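Local coordinates for protein glucosamine-6-phosphate deaminase (Bacillus subtilis, PDB 2BKX) that belongs to the glucosamine-6-phosphate isomerase/6-phosphogluconolactonase family and binds fructose-6-phosphate in a pocket, at residues 133-145 and 155-167. Residues are numbered along the deposited sequence; the frame is centred on the assembly and turned at random.
With F6R (fructose -6-phosphate), chain C.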
ATOM      1  N   ILE A 133      -5.723  -1.822   4.219  1.00  5.60           N
ATOM      2  CA  ILE A 133      -5.870  -2.842   5.257  1.00  6.10           C
ATOM      3  C   ILE A 133      -6.703  -3.978   4.718  1.00  5.39           C
ATOM      4  O   ILE A 133      -7.721  -3.759   4.075  1.00  6.77           O
ATOM      5  CB  ILE A 133      -6.479  -2.263   6.564  1.00  5.36           C
ATOM      6  CG1 ILE A 133      -6.272  -3.195   7.735  1.00  6.35           C
ATOM      7  CG2 ILE A 133      -7.934  -1.872   6.407  1.00  6.73           C
ATOM      8  CD1 ILE A 133      -6.539  -2.576   9.105  1.00  7.52           C
ATOM      9  N   GLY A 134      -6.267  -5.189   4.983  1.00  6.73           N
ATOM     10  CA  GLY A 134      -7.068  -6.329   4.618  1.00  6.92           C
ATOM     11  C   GLY A 134      -8.266  -6.458   5.526  1.00  7.87           C
ATOM     12  O   GLY A 134      -8.293  -5.926   6.651  1.00  7.16           O
ATOM     13  N   ARG A 135      -9.208  -7.283   5.095  1.00  8.59           N
ATOM     14  CA  ARG A 135     -10.357  -7.568   5.911  1.00  9.61           C
ATOM     15  C   ARG A 135      -9.925  -8.187   7.233  1.00  9.25           C
ATOM     16  O   ARG A 135     -10.614  -8.029   8.251  1.00 11.02           O
ATOM     17  CB  ARG A 135     -11.341  -8.508   5.176  1.00  9.98           C
ATOM     18  CG  ARG A 135     -11.949  -7.928   3.938  0.50 11.91           C
ATOM     19  CD  ARG A 135     -12.751  -8.999   3.176  0.50 13.65           C
ATOM     20  NE  ARG A 135     -13.279  -8.434   1.939  0.50 16.36           N
ATOM     21  CZ  ARG A 135     -13.999  -9.075   1.021  0.50 18.51           C
ATOM     22  NH1 ARG A 135     -14.398  -8.414  -0.057  0.50 16.97           N
ATOM     23  NH2 ARG A 135     -14.338 -10.351   1.170  0.50 21.67           N
ATOM     24  N   ASN A 136      -8.793  -8.898   7.215  1.00  8.53           N
ATOM     25  CA  ASN A 136      -8.207  -9.548   8.359  1.00  8.65           C
ATOM     26  C   ASN A 136      -7.087  -8.753   9.047  1.00  8.51           C
ATOM     27  O   ASN A 136      -6.338  -9.291   9.858  1.00  8.94           O
ATOM     28  CB  ASN A 136      -7.637 -10.927   7.965  1.00  8.74           C
ATOM     29  CG  ASN A 136      -6.521 -10.834   6.948  1.00  8.57           C
ATOM     30  OD1 ASN A 136      -6.132  -9.736   6.538  1.00  9.73           O
ATOM     31  ND2 ASN A 136      -5.987 -11.978   6.544  1.00  8.23           N
ATOM     32  N   GLY A 137      -6.945  -7.480   8.694  1.00  7.98           N
ATOM     33  CA  GLY A 137      -5.912  -6.658   9.281  1.00  6.99           C
ATOM     34  C   GLY A 137      -4.546  -6.719   8.635  1.00  6.43           C
ATOM     35  O   GLY A 137      -3.627  -6.057   9.104  1.00  6.98           O
ATOM     36  N   HIS A 138      -4.408  -7.435   7.512  1.00  5.69           N
ATOM     37  CA  HIS A 138      -3.107  -7.438   6.867  1.00  5.18           C
ATOM     38  C   HIS A 138      -2.714  -6.053   6.407  1.00  4.63           C
ATOM     39  O   HIS A 138      -3.551  -5.225   6.085  1.00  5.32           O
ATOM     40  CB  HIS A 138      -2.963  -8.497   5.761  1.00  5.58           C
ATOM     41  CG  HIS A 138      -3.700  -8.262   4.478  1.00  6.52           C
ATOM     42  ND1 HIS A 138      -4.359  -9.289   3.854  1.00  7.93           N
ATOM     43  CD2 HIS A 138      -3.836  -7.193   3.671  1.00  6.23           C
ATOM     44  CE1 HIS A 138      -4.880  -8.856   2.717  1.00  7.74           C
ATOM     45  NE2 HIS A 138      -4.565  -7.585   2.577  1.00  7.31           N
ATOM     46  N   ILE A 139      -1.416  -5.830   6.354  1.00  5.67           N
ATOM     47  CA  ILE A 139      -0.799  -4.650   5.729  1.00  5.01           C
ATOM     48  C   ILE A 139       0.257  -5.182   4.772  1.00  5.96           C
ATOM     49  O   ILE A 139       0.922  -6.159   5.057  1.00  6.24           O
ATOM     50  CB  ILE A 139      -0.266  -3.609   6.732  1.00  6.31           C
ATOM     51  CG1 ILE A 139       0.717  -4.224   7.711  1.00  7.61           C
ATOM     52  CG2 ILE A 139      -1.438  -2.955   7.462  1.00  6.02           C
ATOM     53  CD1 ILE A 139       1.445  -3.216   8.626  1.00  6.50           C
ATOM     54  N   GLY A 140       0.376  -4.572   3.617  1.00  5.70           N
ATOM     55  CA  GLY A 140       0.976  -5.274   2.493  1.00  6.17           C
ATOM     56  C   GLY A 140       0.284  -6.627   2.343  1.00  5.63           C
ATOM     57  O   GLY A 140      -0.930  -6.705   2.493  1.00  7.32           O
ATOM     58  N   PHE A 141       1.052  -7.685   2.113  1.00  6.46           N
ATOM     59  CA  PHE A 141       0.504  -9.047   2.237  1.00  6.19           C
ATOM     60  C   PHE A 141       1.087  -9.782   3.438  1.00  6.20           C
ATOM     61  O   PHE A 141       1.268 -11.025   3.438  1.00  7.13           O
ATOM     62  CB  PHE A 141       0.648  -9.851   0.951  1.00  6.71           C
ATOM     63  CG  PHE A 141      -0.301  -9.445  -0.159  1.00  6.36           C
ATOM     64  CD1 PHE A 141       0.173  -9.447  -1.442  1.00  9.19           C
ATOM     65  CD2 PHE A 141      -1.652  -9.148   0.066  1.00  8.36           C
ATOM     66  CE1 PHE A 141      -0.686  -9.179  -2.529  1.00 10.50           C
ATOM     67  CE2 PHE A 141      -2.500  -8.842  -1.021  1.00  8.81           C
ATOM     68  CZ  PHE A 141      -2.014  -8.874  -2.300  1.00 10.97           C
ATOM     69  N   ASN A 142       1.361  -9.013   4.489  1.00  5.71           N
ATOM     70  CA  ASN A 142       1.735  -9.576   5.790  1.00  5.78           C
ATOM     71  C   ASN A 142       0.491 -10.045   6.508  1.00  6.24           C
ATOM     72  O   ASN A 142      -0.247  -9.219   7.045  1.00  5.92           O
ATOM     73  CB  ASN A 142       2.495  -8.545   6.622  1.00  5.58           C
ATOM     74  CG  ASN A 142       3.757  -8.108   5.955  1.00  5.55           C
ATOM     75  OD1 ASN A 142       4.762  -8.837   5.975  1.00  7.01           O
ATOM     76  ND2 ASN A 142       3.749  -6.910   5.403  1.00  5.96           N
ATOM     77  N   GLU A 143       0.229 -11.358   6.413  1.00  6.74           N
ATOM     78  CA  GLU A 143      -0.993 -11.935   6.953  1.00  6.71           C
ATOM     79  C   GLU A 143      -0.867 -12.163   8.451  1.00  6.78           C
ATOM     80  O   GLU A 143       0.237 -12.148   9.009  1.00  6.93           O
ATOM     81  CB  GLU A 143      -1.318 -13.246   6.252  1.00  6.90           C
ATOM     82  CG  GLU A 143      -1.510 -13.138   4.735  1.00  7.96           C
ATOM     83  CD  GLU A 143      -2.844 -12.627   4.257  1.00  7.97           C
ATOM     84  OE1 GLU A 143      -3.512 -11.857   4.973  1.00  7.68           O
ATOM     85  OE2 GLU A 143      -3.290 -13.006   3.139  1.00  8.21           O
ATOM     86  N   PRO A 144      -1.999 -12.411   9.129  1.00  6.93           N
ATOM     87  CA  PRO A 144      -1.923 -12.730  10.550  1.00  7.77           C
ATOM     88  C   PRO A 144      -0.902 -13.788  10.884  1.00  8.05           C
ATOM     89  O   PRO A 144      -0.757 -14.788  10.169  1.00  9.37           O
ATOM     90  CB  PRO A 144      -3.350 -13.182  10.850  1.00  9.06           C
ATOM     91  CG  PRO A 144      -4.186 -12.393   9.902  1.00  8.91           C
ATOM     92  CD  PRO A 144      -3.389 -12.346   8.649  1.00  7.20           C
ATOM     93  N   GLY A 145      -0.149 -13.509  11.946  1.00  8.04           N
ATOM     94  CA  GLY A 145       0.933 -14.354  12.368  1.00  8.58           C
ATOM     95  C   GLY A 145       2.307 -13.918  11.925  1.00  9.28           C
ATOM     96  O   GLY A 145       3.295 -14.552  12.293  1.00 11.25           O
ATOM     97  N   VAL A 155       5.228 -14.835   0.534  1.00  8.09           N
ATOM     98  CA  VAL A 155       4.107 -15.238   1.370  1.00  8.51           C
ATOM     99  C   VAL A 155       3.096 -16.066   0.623  1.00  8.61           C
ATOM    100  O   VAL A 155       2.909 -15.905  -0.585  1.00  9.53           O
ATOM    101  CB  VAL A 155       3.400 -14.014   1.982  1.00  8.66           C
ATOM    102  CG1 VAL A 155       4.400 -13.261   2.845  1.00 11.00           C
ATOM    103  CG2 VAL A 155       2.792 -13.098   0.891  1.00  8.96           C
ATOM    104  N   THR A 156       2.441 -16.954   1.369  1.00  9.46           N
ATOM    105  CA  THR A 156       1.296 -17.681   0.856  1.00  9.81           C
ATOM    106  C   THR A 156       0.071 -16.899   1.314  1.00  9.69           C
ATOM    107  O   THR A 156      -0.141 -16.717   2.500  1.00 11.14           O
ATOM    108  CB  THR A 156       1.287 -19.135   1.386  1.00 11.56           C
ATOM    109  OG1 THR A 156       2.473 -19.779   0.943  1.00 15.31           O
ATOM    110  CG2 THR A 156       0.070 -19.921   0.927  1.00 13.33           C
ATOM    111  N   LEU A 157      -0.726 -16.425   0.373  1.00  8.94           N
ATOM    112  CA  LEU A 157      -1.879 -15.631   0.684  1.00  9.05           C
ATOM    113  C   LEU A 157      -2.938 -16.431   1.442  1.00  9.52           C
ATOM    114  O   LEU A 157      -3.229 -17.600   1.148  1.00  9.67           O
ATOM    115  CB  LEU A 157      -2.506 -15.059  -0.579  1.00  9.43           C
ATOM    116  CG  LEU A 157      -1.569 -14.172  -1.405  1.00  7.77           C
ATOM    117  CD1 LEU A 157      -2.275 -13.738  -2.667  1.00  9.37           C
ATOM    118  CD2 LEU A 157      -1.137 -12.942  -0.649  1.00  9.67           C
ATOM    119  N   ASN A 158      -3.536 -15.790   2.434  1.00  8.81           N
ATOM    120  CA  ASN A 158      -4.644 -16.437   3.126  1.00  9.55           C
ATOM    121  C   ASN A 158      -5.835 -16.569   2.196  1.00  9.21           C
ATOM    122  O   ASN A 158      -6.054 -15.756   1.285  1.00  8.55           O
ATOM    123  CB  ASN A 158      -5.055 -15.624   4.346  1.00  9.81           C
ATOM    124  CG  ASN A 158      -4.104 -15.778   5.528  1.00 12.60           C
ATOM    125  OD1 ASN A 158      -3.015 -16.375   5.454  1.00 16.46           O
ATOM    126  ND2 ASN A 158      -4.539 -15.226   6.647  1.00 16.91           N
ATOM    127  N   GLU A 159      -6.684 -17.549   2.452  1.00 10.15           N
ATOM    128  CA  GLU A 159      -7.882 -17.687   1.632  1.00 11.31           C
ATOM    129  C   GLU A 159      -8.776 -16.444   1.651  1.00 10.07           C
ATOM    130  O   GLU A 159      -9.362 -16.082   0.634  1.00 10.87           O
ATOM    131  CB  GLU A 159      -8.665 -18.952   2.010  1.00 12.82           C
ATOM    132  CG  GLU A 159      -7.820 -20.259   1.848  1.00 18.74           C
ATOM    133  CD  GLU A 159      -6.966 -20.386   0.552  1.00 20.62           C
ATOM    134  OE1 GLU A 159      -7.378 -20.010  -0.572  1.00 17.93           O
ATOM    135  OE2 GLU A 159      -5.835 -20.916   0.654  1.00 28.55           O
ATOM    136  N   GLN A 160      -8.865 -15.752   2.784  1.00 11.50           N
ATOM    137  CA  GLN A 160      -9.688 -14.525   2.820  1.00 11.11           C
ATOM    138  C   GLN A 160      -9.192 -13.462   1.841  1.00  9.93           C
ATOM    139  O   GLN A 160      -9.974 -12.719   1.275  1.00 10.03           O
ATOM    140  CB  GLN A 160      -9.730 -13.947   4.216  1.00 12.22           C
ATOM    141  CG  GLN A 160     -10.760 -12.918   4.399  1.00 15.44           C
ATOM    142  CD  GLN A 160     -10.544 -12.157   5.651  1.00 16.81           C
ATOM    143  OE1 GLN A 160     -11.278 -12.309   6.622  1.00 24.14           O
ATOM    144  NE2 GLN A 160      -9.508 -11.365   5.660  1.00 22.21           N
ATOM    145  N   THR A 161      -7.876 -13.382   1.662  1.00  8.67           N
ATOM    146  CA  THR A 161      -7.273 -12.442   0.733  1.00  8.66           C
ATOM    147  C   THR A 161      -7.581 -12.814  -0.706  1.00  8.43           C
ATOM    148  O   THR A 161      -7.965 -11.970  -1.514  1.00  7.79           O
ATOM    149  CB  THR A 161      -5.786 -12.398   0.969  1.00  8.40           C
ATOM    150  OG1 THR A 161      -5.592 -11.978   2.318  1.00  9.03           O
ATOM    151  CG2 THR A 161      -5.100 -11.435   0.010  1.00  9.01           C
ATOM    152  N   ARG A 162      -7.484 -14.109  -1.001  1.00  8.01           N
ATOM    153  CA  ARG A 162      -7.836 -14.581  -2.359  1.00  8.82           C
ATOM    154  C   ARG A 162      -9.328 -14.342  -2.642  1.00  8.93           C
ATOM    155  O   ARG A 162      -9.694 -13.913  -3.738  1.00  9.36           O
ATOM    156  CB  ARG A 162      -7.447 -16.060  -2.503  1.00  9.77           C
ATOM    157  CG  ARG A 162      -5.944 -16.228  -2.406  1.00 10.72           C
ATOM    158  CD  ARG A 162      -5.486 -17.638  -2.623  1.00 13.08           C
ATOM    159  NE  ARG A 162      -5.655 -18.030  -4.020  1.00 13.34           N
ATOM    160  CZ  ARG A 162      -6.343 -19.069  -4.472  1.00 17.09           C
ATOM    161  NH1 ARG A 162      -6.997 -19.886  -3.658  1.00 19.86           N
ATOM    162  NH2 ARG A 162      -6.400 -19.270  -5.776  1.00 17.36           N
ATOM    163  N   GLN A 163     -10.173 -14.614  -1.642  1.00  9.00           N
ATOM    164  CA  GLN A 163     -11.619 -14.383  -1.758  1.00 10.32           C
ATOM    165  C   GLN A 163     -11.889 -12.898  -2.037  1.00  9.41           C
ATOM    166  O   GLN A 163     -12.671 -12.546  -2.927  1.00 10.38           O
ATOM    167  CB  GLN A 163     -12.298 -14.869  -0.457  1.00 11.10           C
ATOM    168  CG  GLN A 163     -13.793 -14.777  -0.335  1.00 12.65           C
ATOM    169  CD  GLN A 163     -14.286 -15.165   1.073  1.00 14.99           C
ATOM    170  OE1 GLN A 163     -15.308 -15.865   1.209  1.00 21.56           O
ATOM    171  NE2 GLN A 163     -13.563 -14.745   2.125  1.00 16.78           N
ATOM    172  N   ALA A 164     -11.227 -12.005  -1.292  1.00  8.28           N
ATOM    173  CA  ALA A 164     -11.441 -10.579  -1.453  1.00  8.42           C
ATOM    174  C   ALA A 164     -11.005 -10.060  -2.827  1.00  8.60           C
ATOM    175  O   ALA A 164     -11.618  -9.174  -3.400  1.00 10.07           O
ATOM    176  CB  ALA A 164     -10.726  -9.821  -0.382  1.00  8.18           C
ATOM    177  N   ASN A 165      -9.898 -10.580  -3.324  1.00  7.41           N
ATOM    178  CA  ASN A 165      -9.298 -10.054  -4.528  1.00  7.84           C
ATOM    179  C   ASN A 165      -9.822 -10.750  -5.780  1.00  8.16           C
ATOM    180  O   ASN A 165      -9.527 -10.304  -6.867  1.00  8.65           O
ATOM    181  CB  ASN A 165      -7.763 -10.139  -4.452  1.00  6.40           C
ATOM    182  CG  ASN A 165      -7.165  -9.167  -3.455  1.00  8.47           C
ATOM    183  OD1 ASN A 165      -7.914  -8.512  -2.720  1.00  9.40           O
ATOM    184  ND2 ASN A 165      -5.840  -9.096  -3.401  1.00  7.39           N
ATOM    185  N   ALA A 166     -10.639 -11.797  -5.612  1.00  8.47           N
ATOM    186  CA  ALA A 166     -11.188 -12.531  -6.753  1.00  9.13           C
ATOM    187  C   ALA A 166     -11.956 -11.636  -7.723  1.00 10.28           C
ATOM    188  O   ALA A 166     -12.001 -11.911  -8.939  1.00 10.42           O
ATOM    189  CB  ALA A 166     -12.063 -13.715  -6.284  1.00 10.82           C
ATOM    190  N   ARG A 167     -12.569 -10.575  -7.205  1.00  9.88           N
ATOM    191  CA  ARG A 167     -13.322  -9.610  -8.012  1.00 11.14           C
ATOM    192  C   ARG A 167     -12.535  -9.033  -9.157  1.00 11.41           C
ATOM    193  O   ARG A 167     -13.098  -8.582 -10.131  1.00 13.41           O
ATOM    194  CB  ARG A 167     -13.867  -8.472  -7.122  1.00 11.91           C
ATOM    195  CG  ARG A 167     -12.804  -7.577  -6.494  1.00 12.46           C
ATOM    196  CD  ARG A 167     -13.313  -6.798  -5.192  1.00 14.93           C
ATOM    197  NE  ARG A 167     -12.527  -5.575  -4.809  1.00 18.26           N
ATOM    198  CZ  ARG A 167     -11.712  -5.399  -3.735  1.00 16.48           C
ATOM    199  NH1 ARG A 167     -11.547  -6.354  -2.794  1.00 15.66           N
ATOM    200  NH2 ARG A 167     -11.080  -4.205  -3.535  1.00 10.79           N
TER
HETATM  201  C1  F6R C1243      -1.882  -2.955  -1.315  1.00 16.24           C
HETATM  202  C2  F6R C1243      -1.760  -4.044  -0.267  1.00 12.72           C
HETATM  203  C3  F6R C1243      -2.932  -4.737   0.440  1.00  8.62           C
HETATM  204  C4  F6R C1243      -4.272  -3.988   0.299  1.00  6.82           C
HETATM  205  C5  F6R C1243      -5.425  -4.660   1.027  1.00  7.20           C
HETATM  206  C6  F6R C1243      -6.736  -3.913   0.812  1.00  6.19           C
HETATM  207  O1  F6R C1243      -0.668  -2.794  -2.073  1.00 14.45           O
HETATM  208  O2  F6R C1243      -0.634  -4.348   0.062  1.00 18.38           O
HETATM  209  O3  F6R C1243      -2.655  -4.779   1.829  1.00  8.67           O
HETATM  210  O4  F6R C1243      -4.101  -2.670   0.808  1.00  7.31           O
HETATM  211  O5  F6R C1243      -5.565  -6.025   0.652  1.00  7.57           O
HETATM  212  O6  F6R C1243      -7.096  -4.013  -0.574  1.00  5.77           O
HETATM  213  P   F6R C1243      -8.296  -3.121  -1.130  1.00  5.35           P
HETATM  214  O1P F6R C1243      -7.817  -1.695  -1.111  1.00  5.89           O
HETATM  215  O2P F6R C1243      -9.440  -3.319  -0.172  1.00  6.22           O
HETATM  216  O3P F6R C1243      -8.579  -3.599  -2.518  1.00  5.38           O
HETATM  217  O   HOH W   1      -7.218 -14.505   7.436  1.00 22.78           O
HETATM  218  O   HOH W   2      -2.578 -16.206   8.745  1.00 20.12           O
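Glu143, in the loop after strand 128-131, meets Asn158 and Thr161 at the start of helix 159-165, and its carboxylate ties this wall of the fructose-6-phosphate pocket together in a mixed-sheet fold of the NADP-Rossmann clan. OE2 takes two hydrogen bonds across the contact: Thr161 OG1 lies 2.7 Å from Glu143 OE2 on the syn lone pair, while Asn158 N, 2.9 Å from that oxygen, comes from above the carboxylate plane. OE1 is gripped within the loop by Asn136 ND2 and His138 ND1 from opposite faces. A bend at chi2 (-80°) lays the carboxylate nearly parallel on the Asn158 amide, the planes 12° apart. Four donors, two to each oxygen, fix the position and rotation of the carboxylate. Asn136 OD1 accepts from His138 N in an Asx turn, and a water accepts from both Asn136 ND2 and Asn158 ND2.

The apolar part centres on Phe141. Leu157 CD2 makes a CH-pi contact over one face, 3.8 Å from the ring centroid; Val155 CG2 packs on Phe141 CB, and Asn165 ND2, bonded to Tyr69 OH, sits at the ring edge.

Both segments meet the ligand. Arg167 NH2 donates to phosphate oxygen O3P, and His138, its ring fixed through Glu143, hydrogen-bonds by NE2 to O5 of the sugar at 2.7 Å.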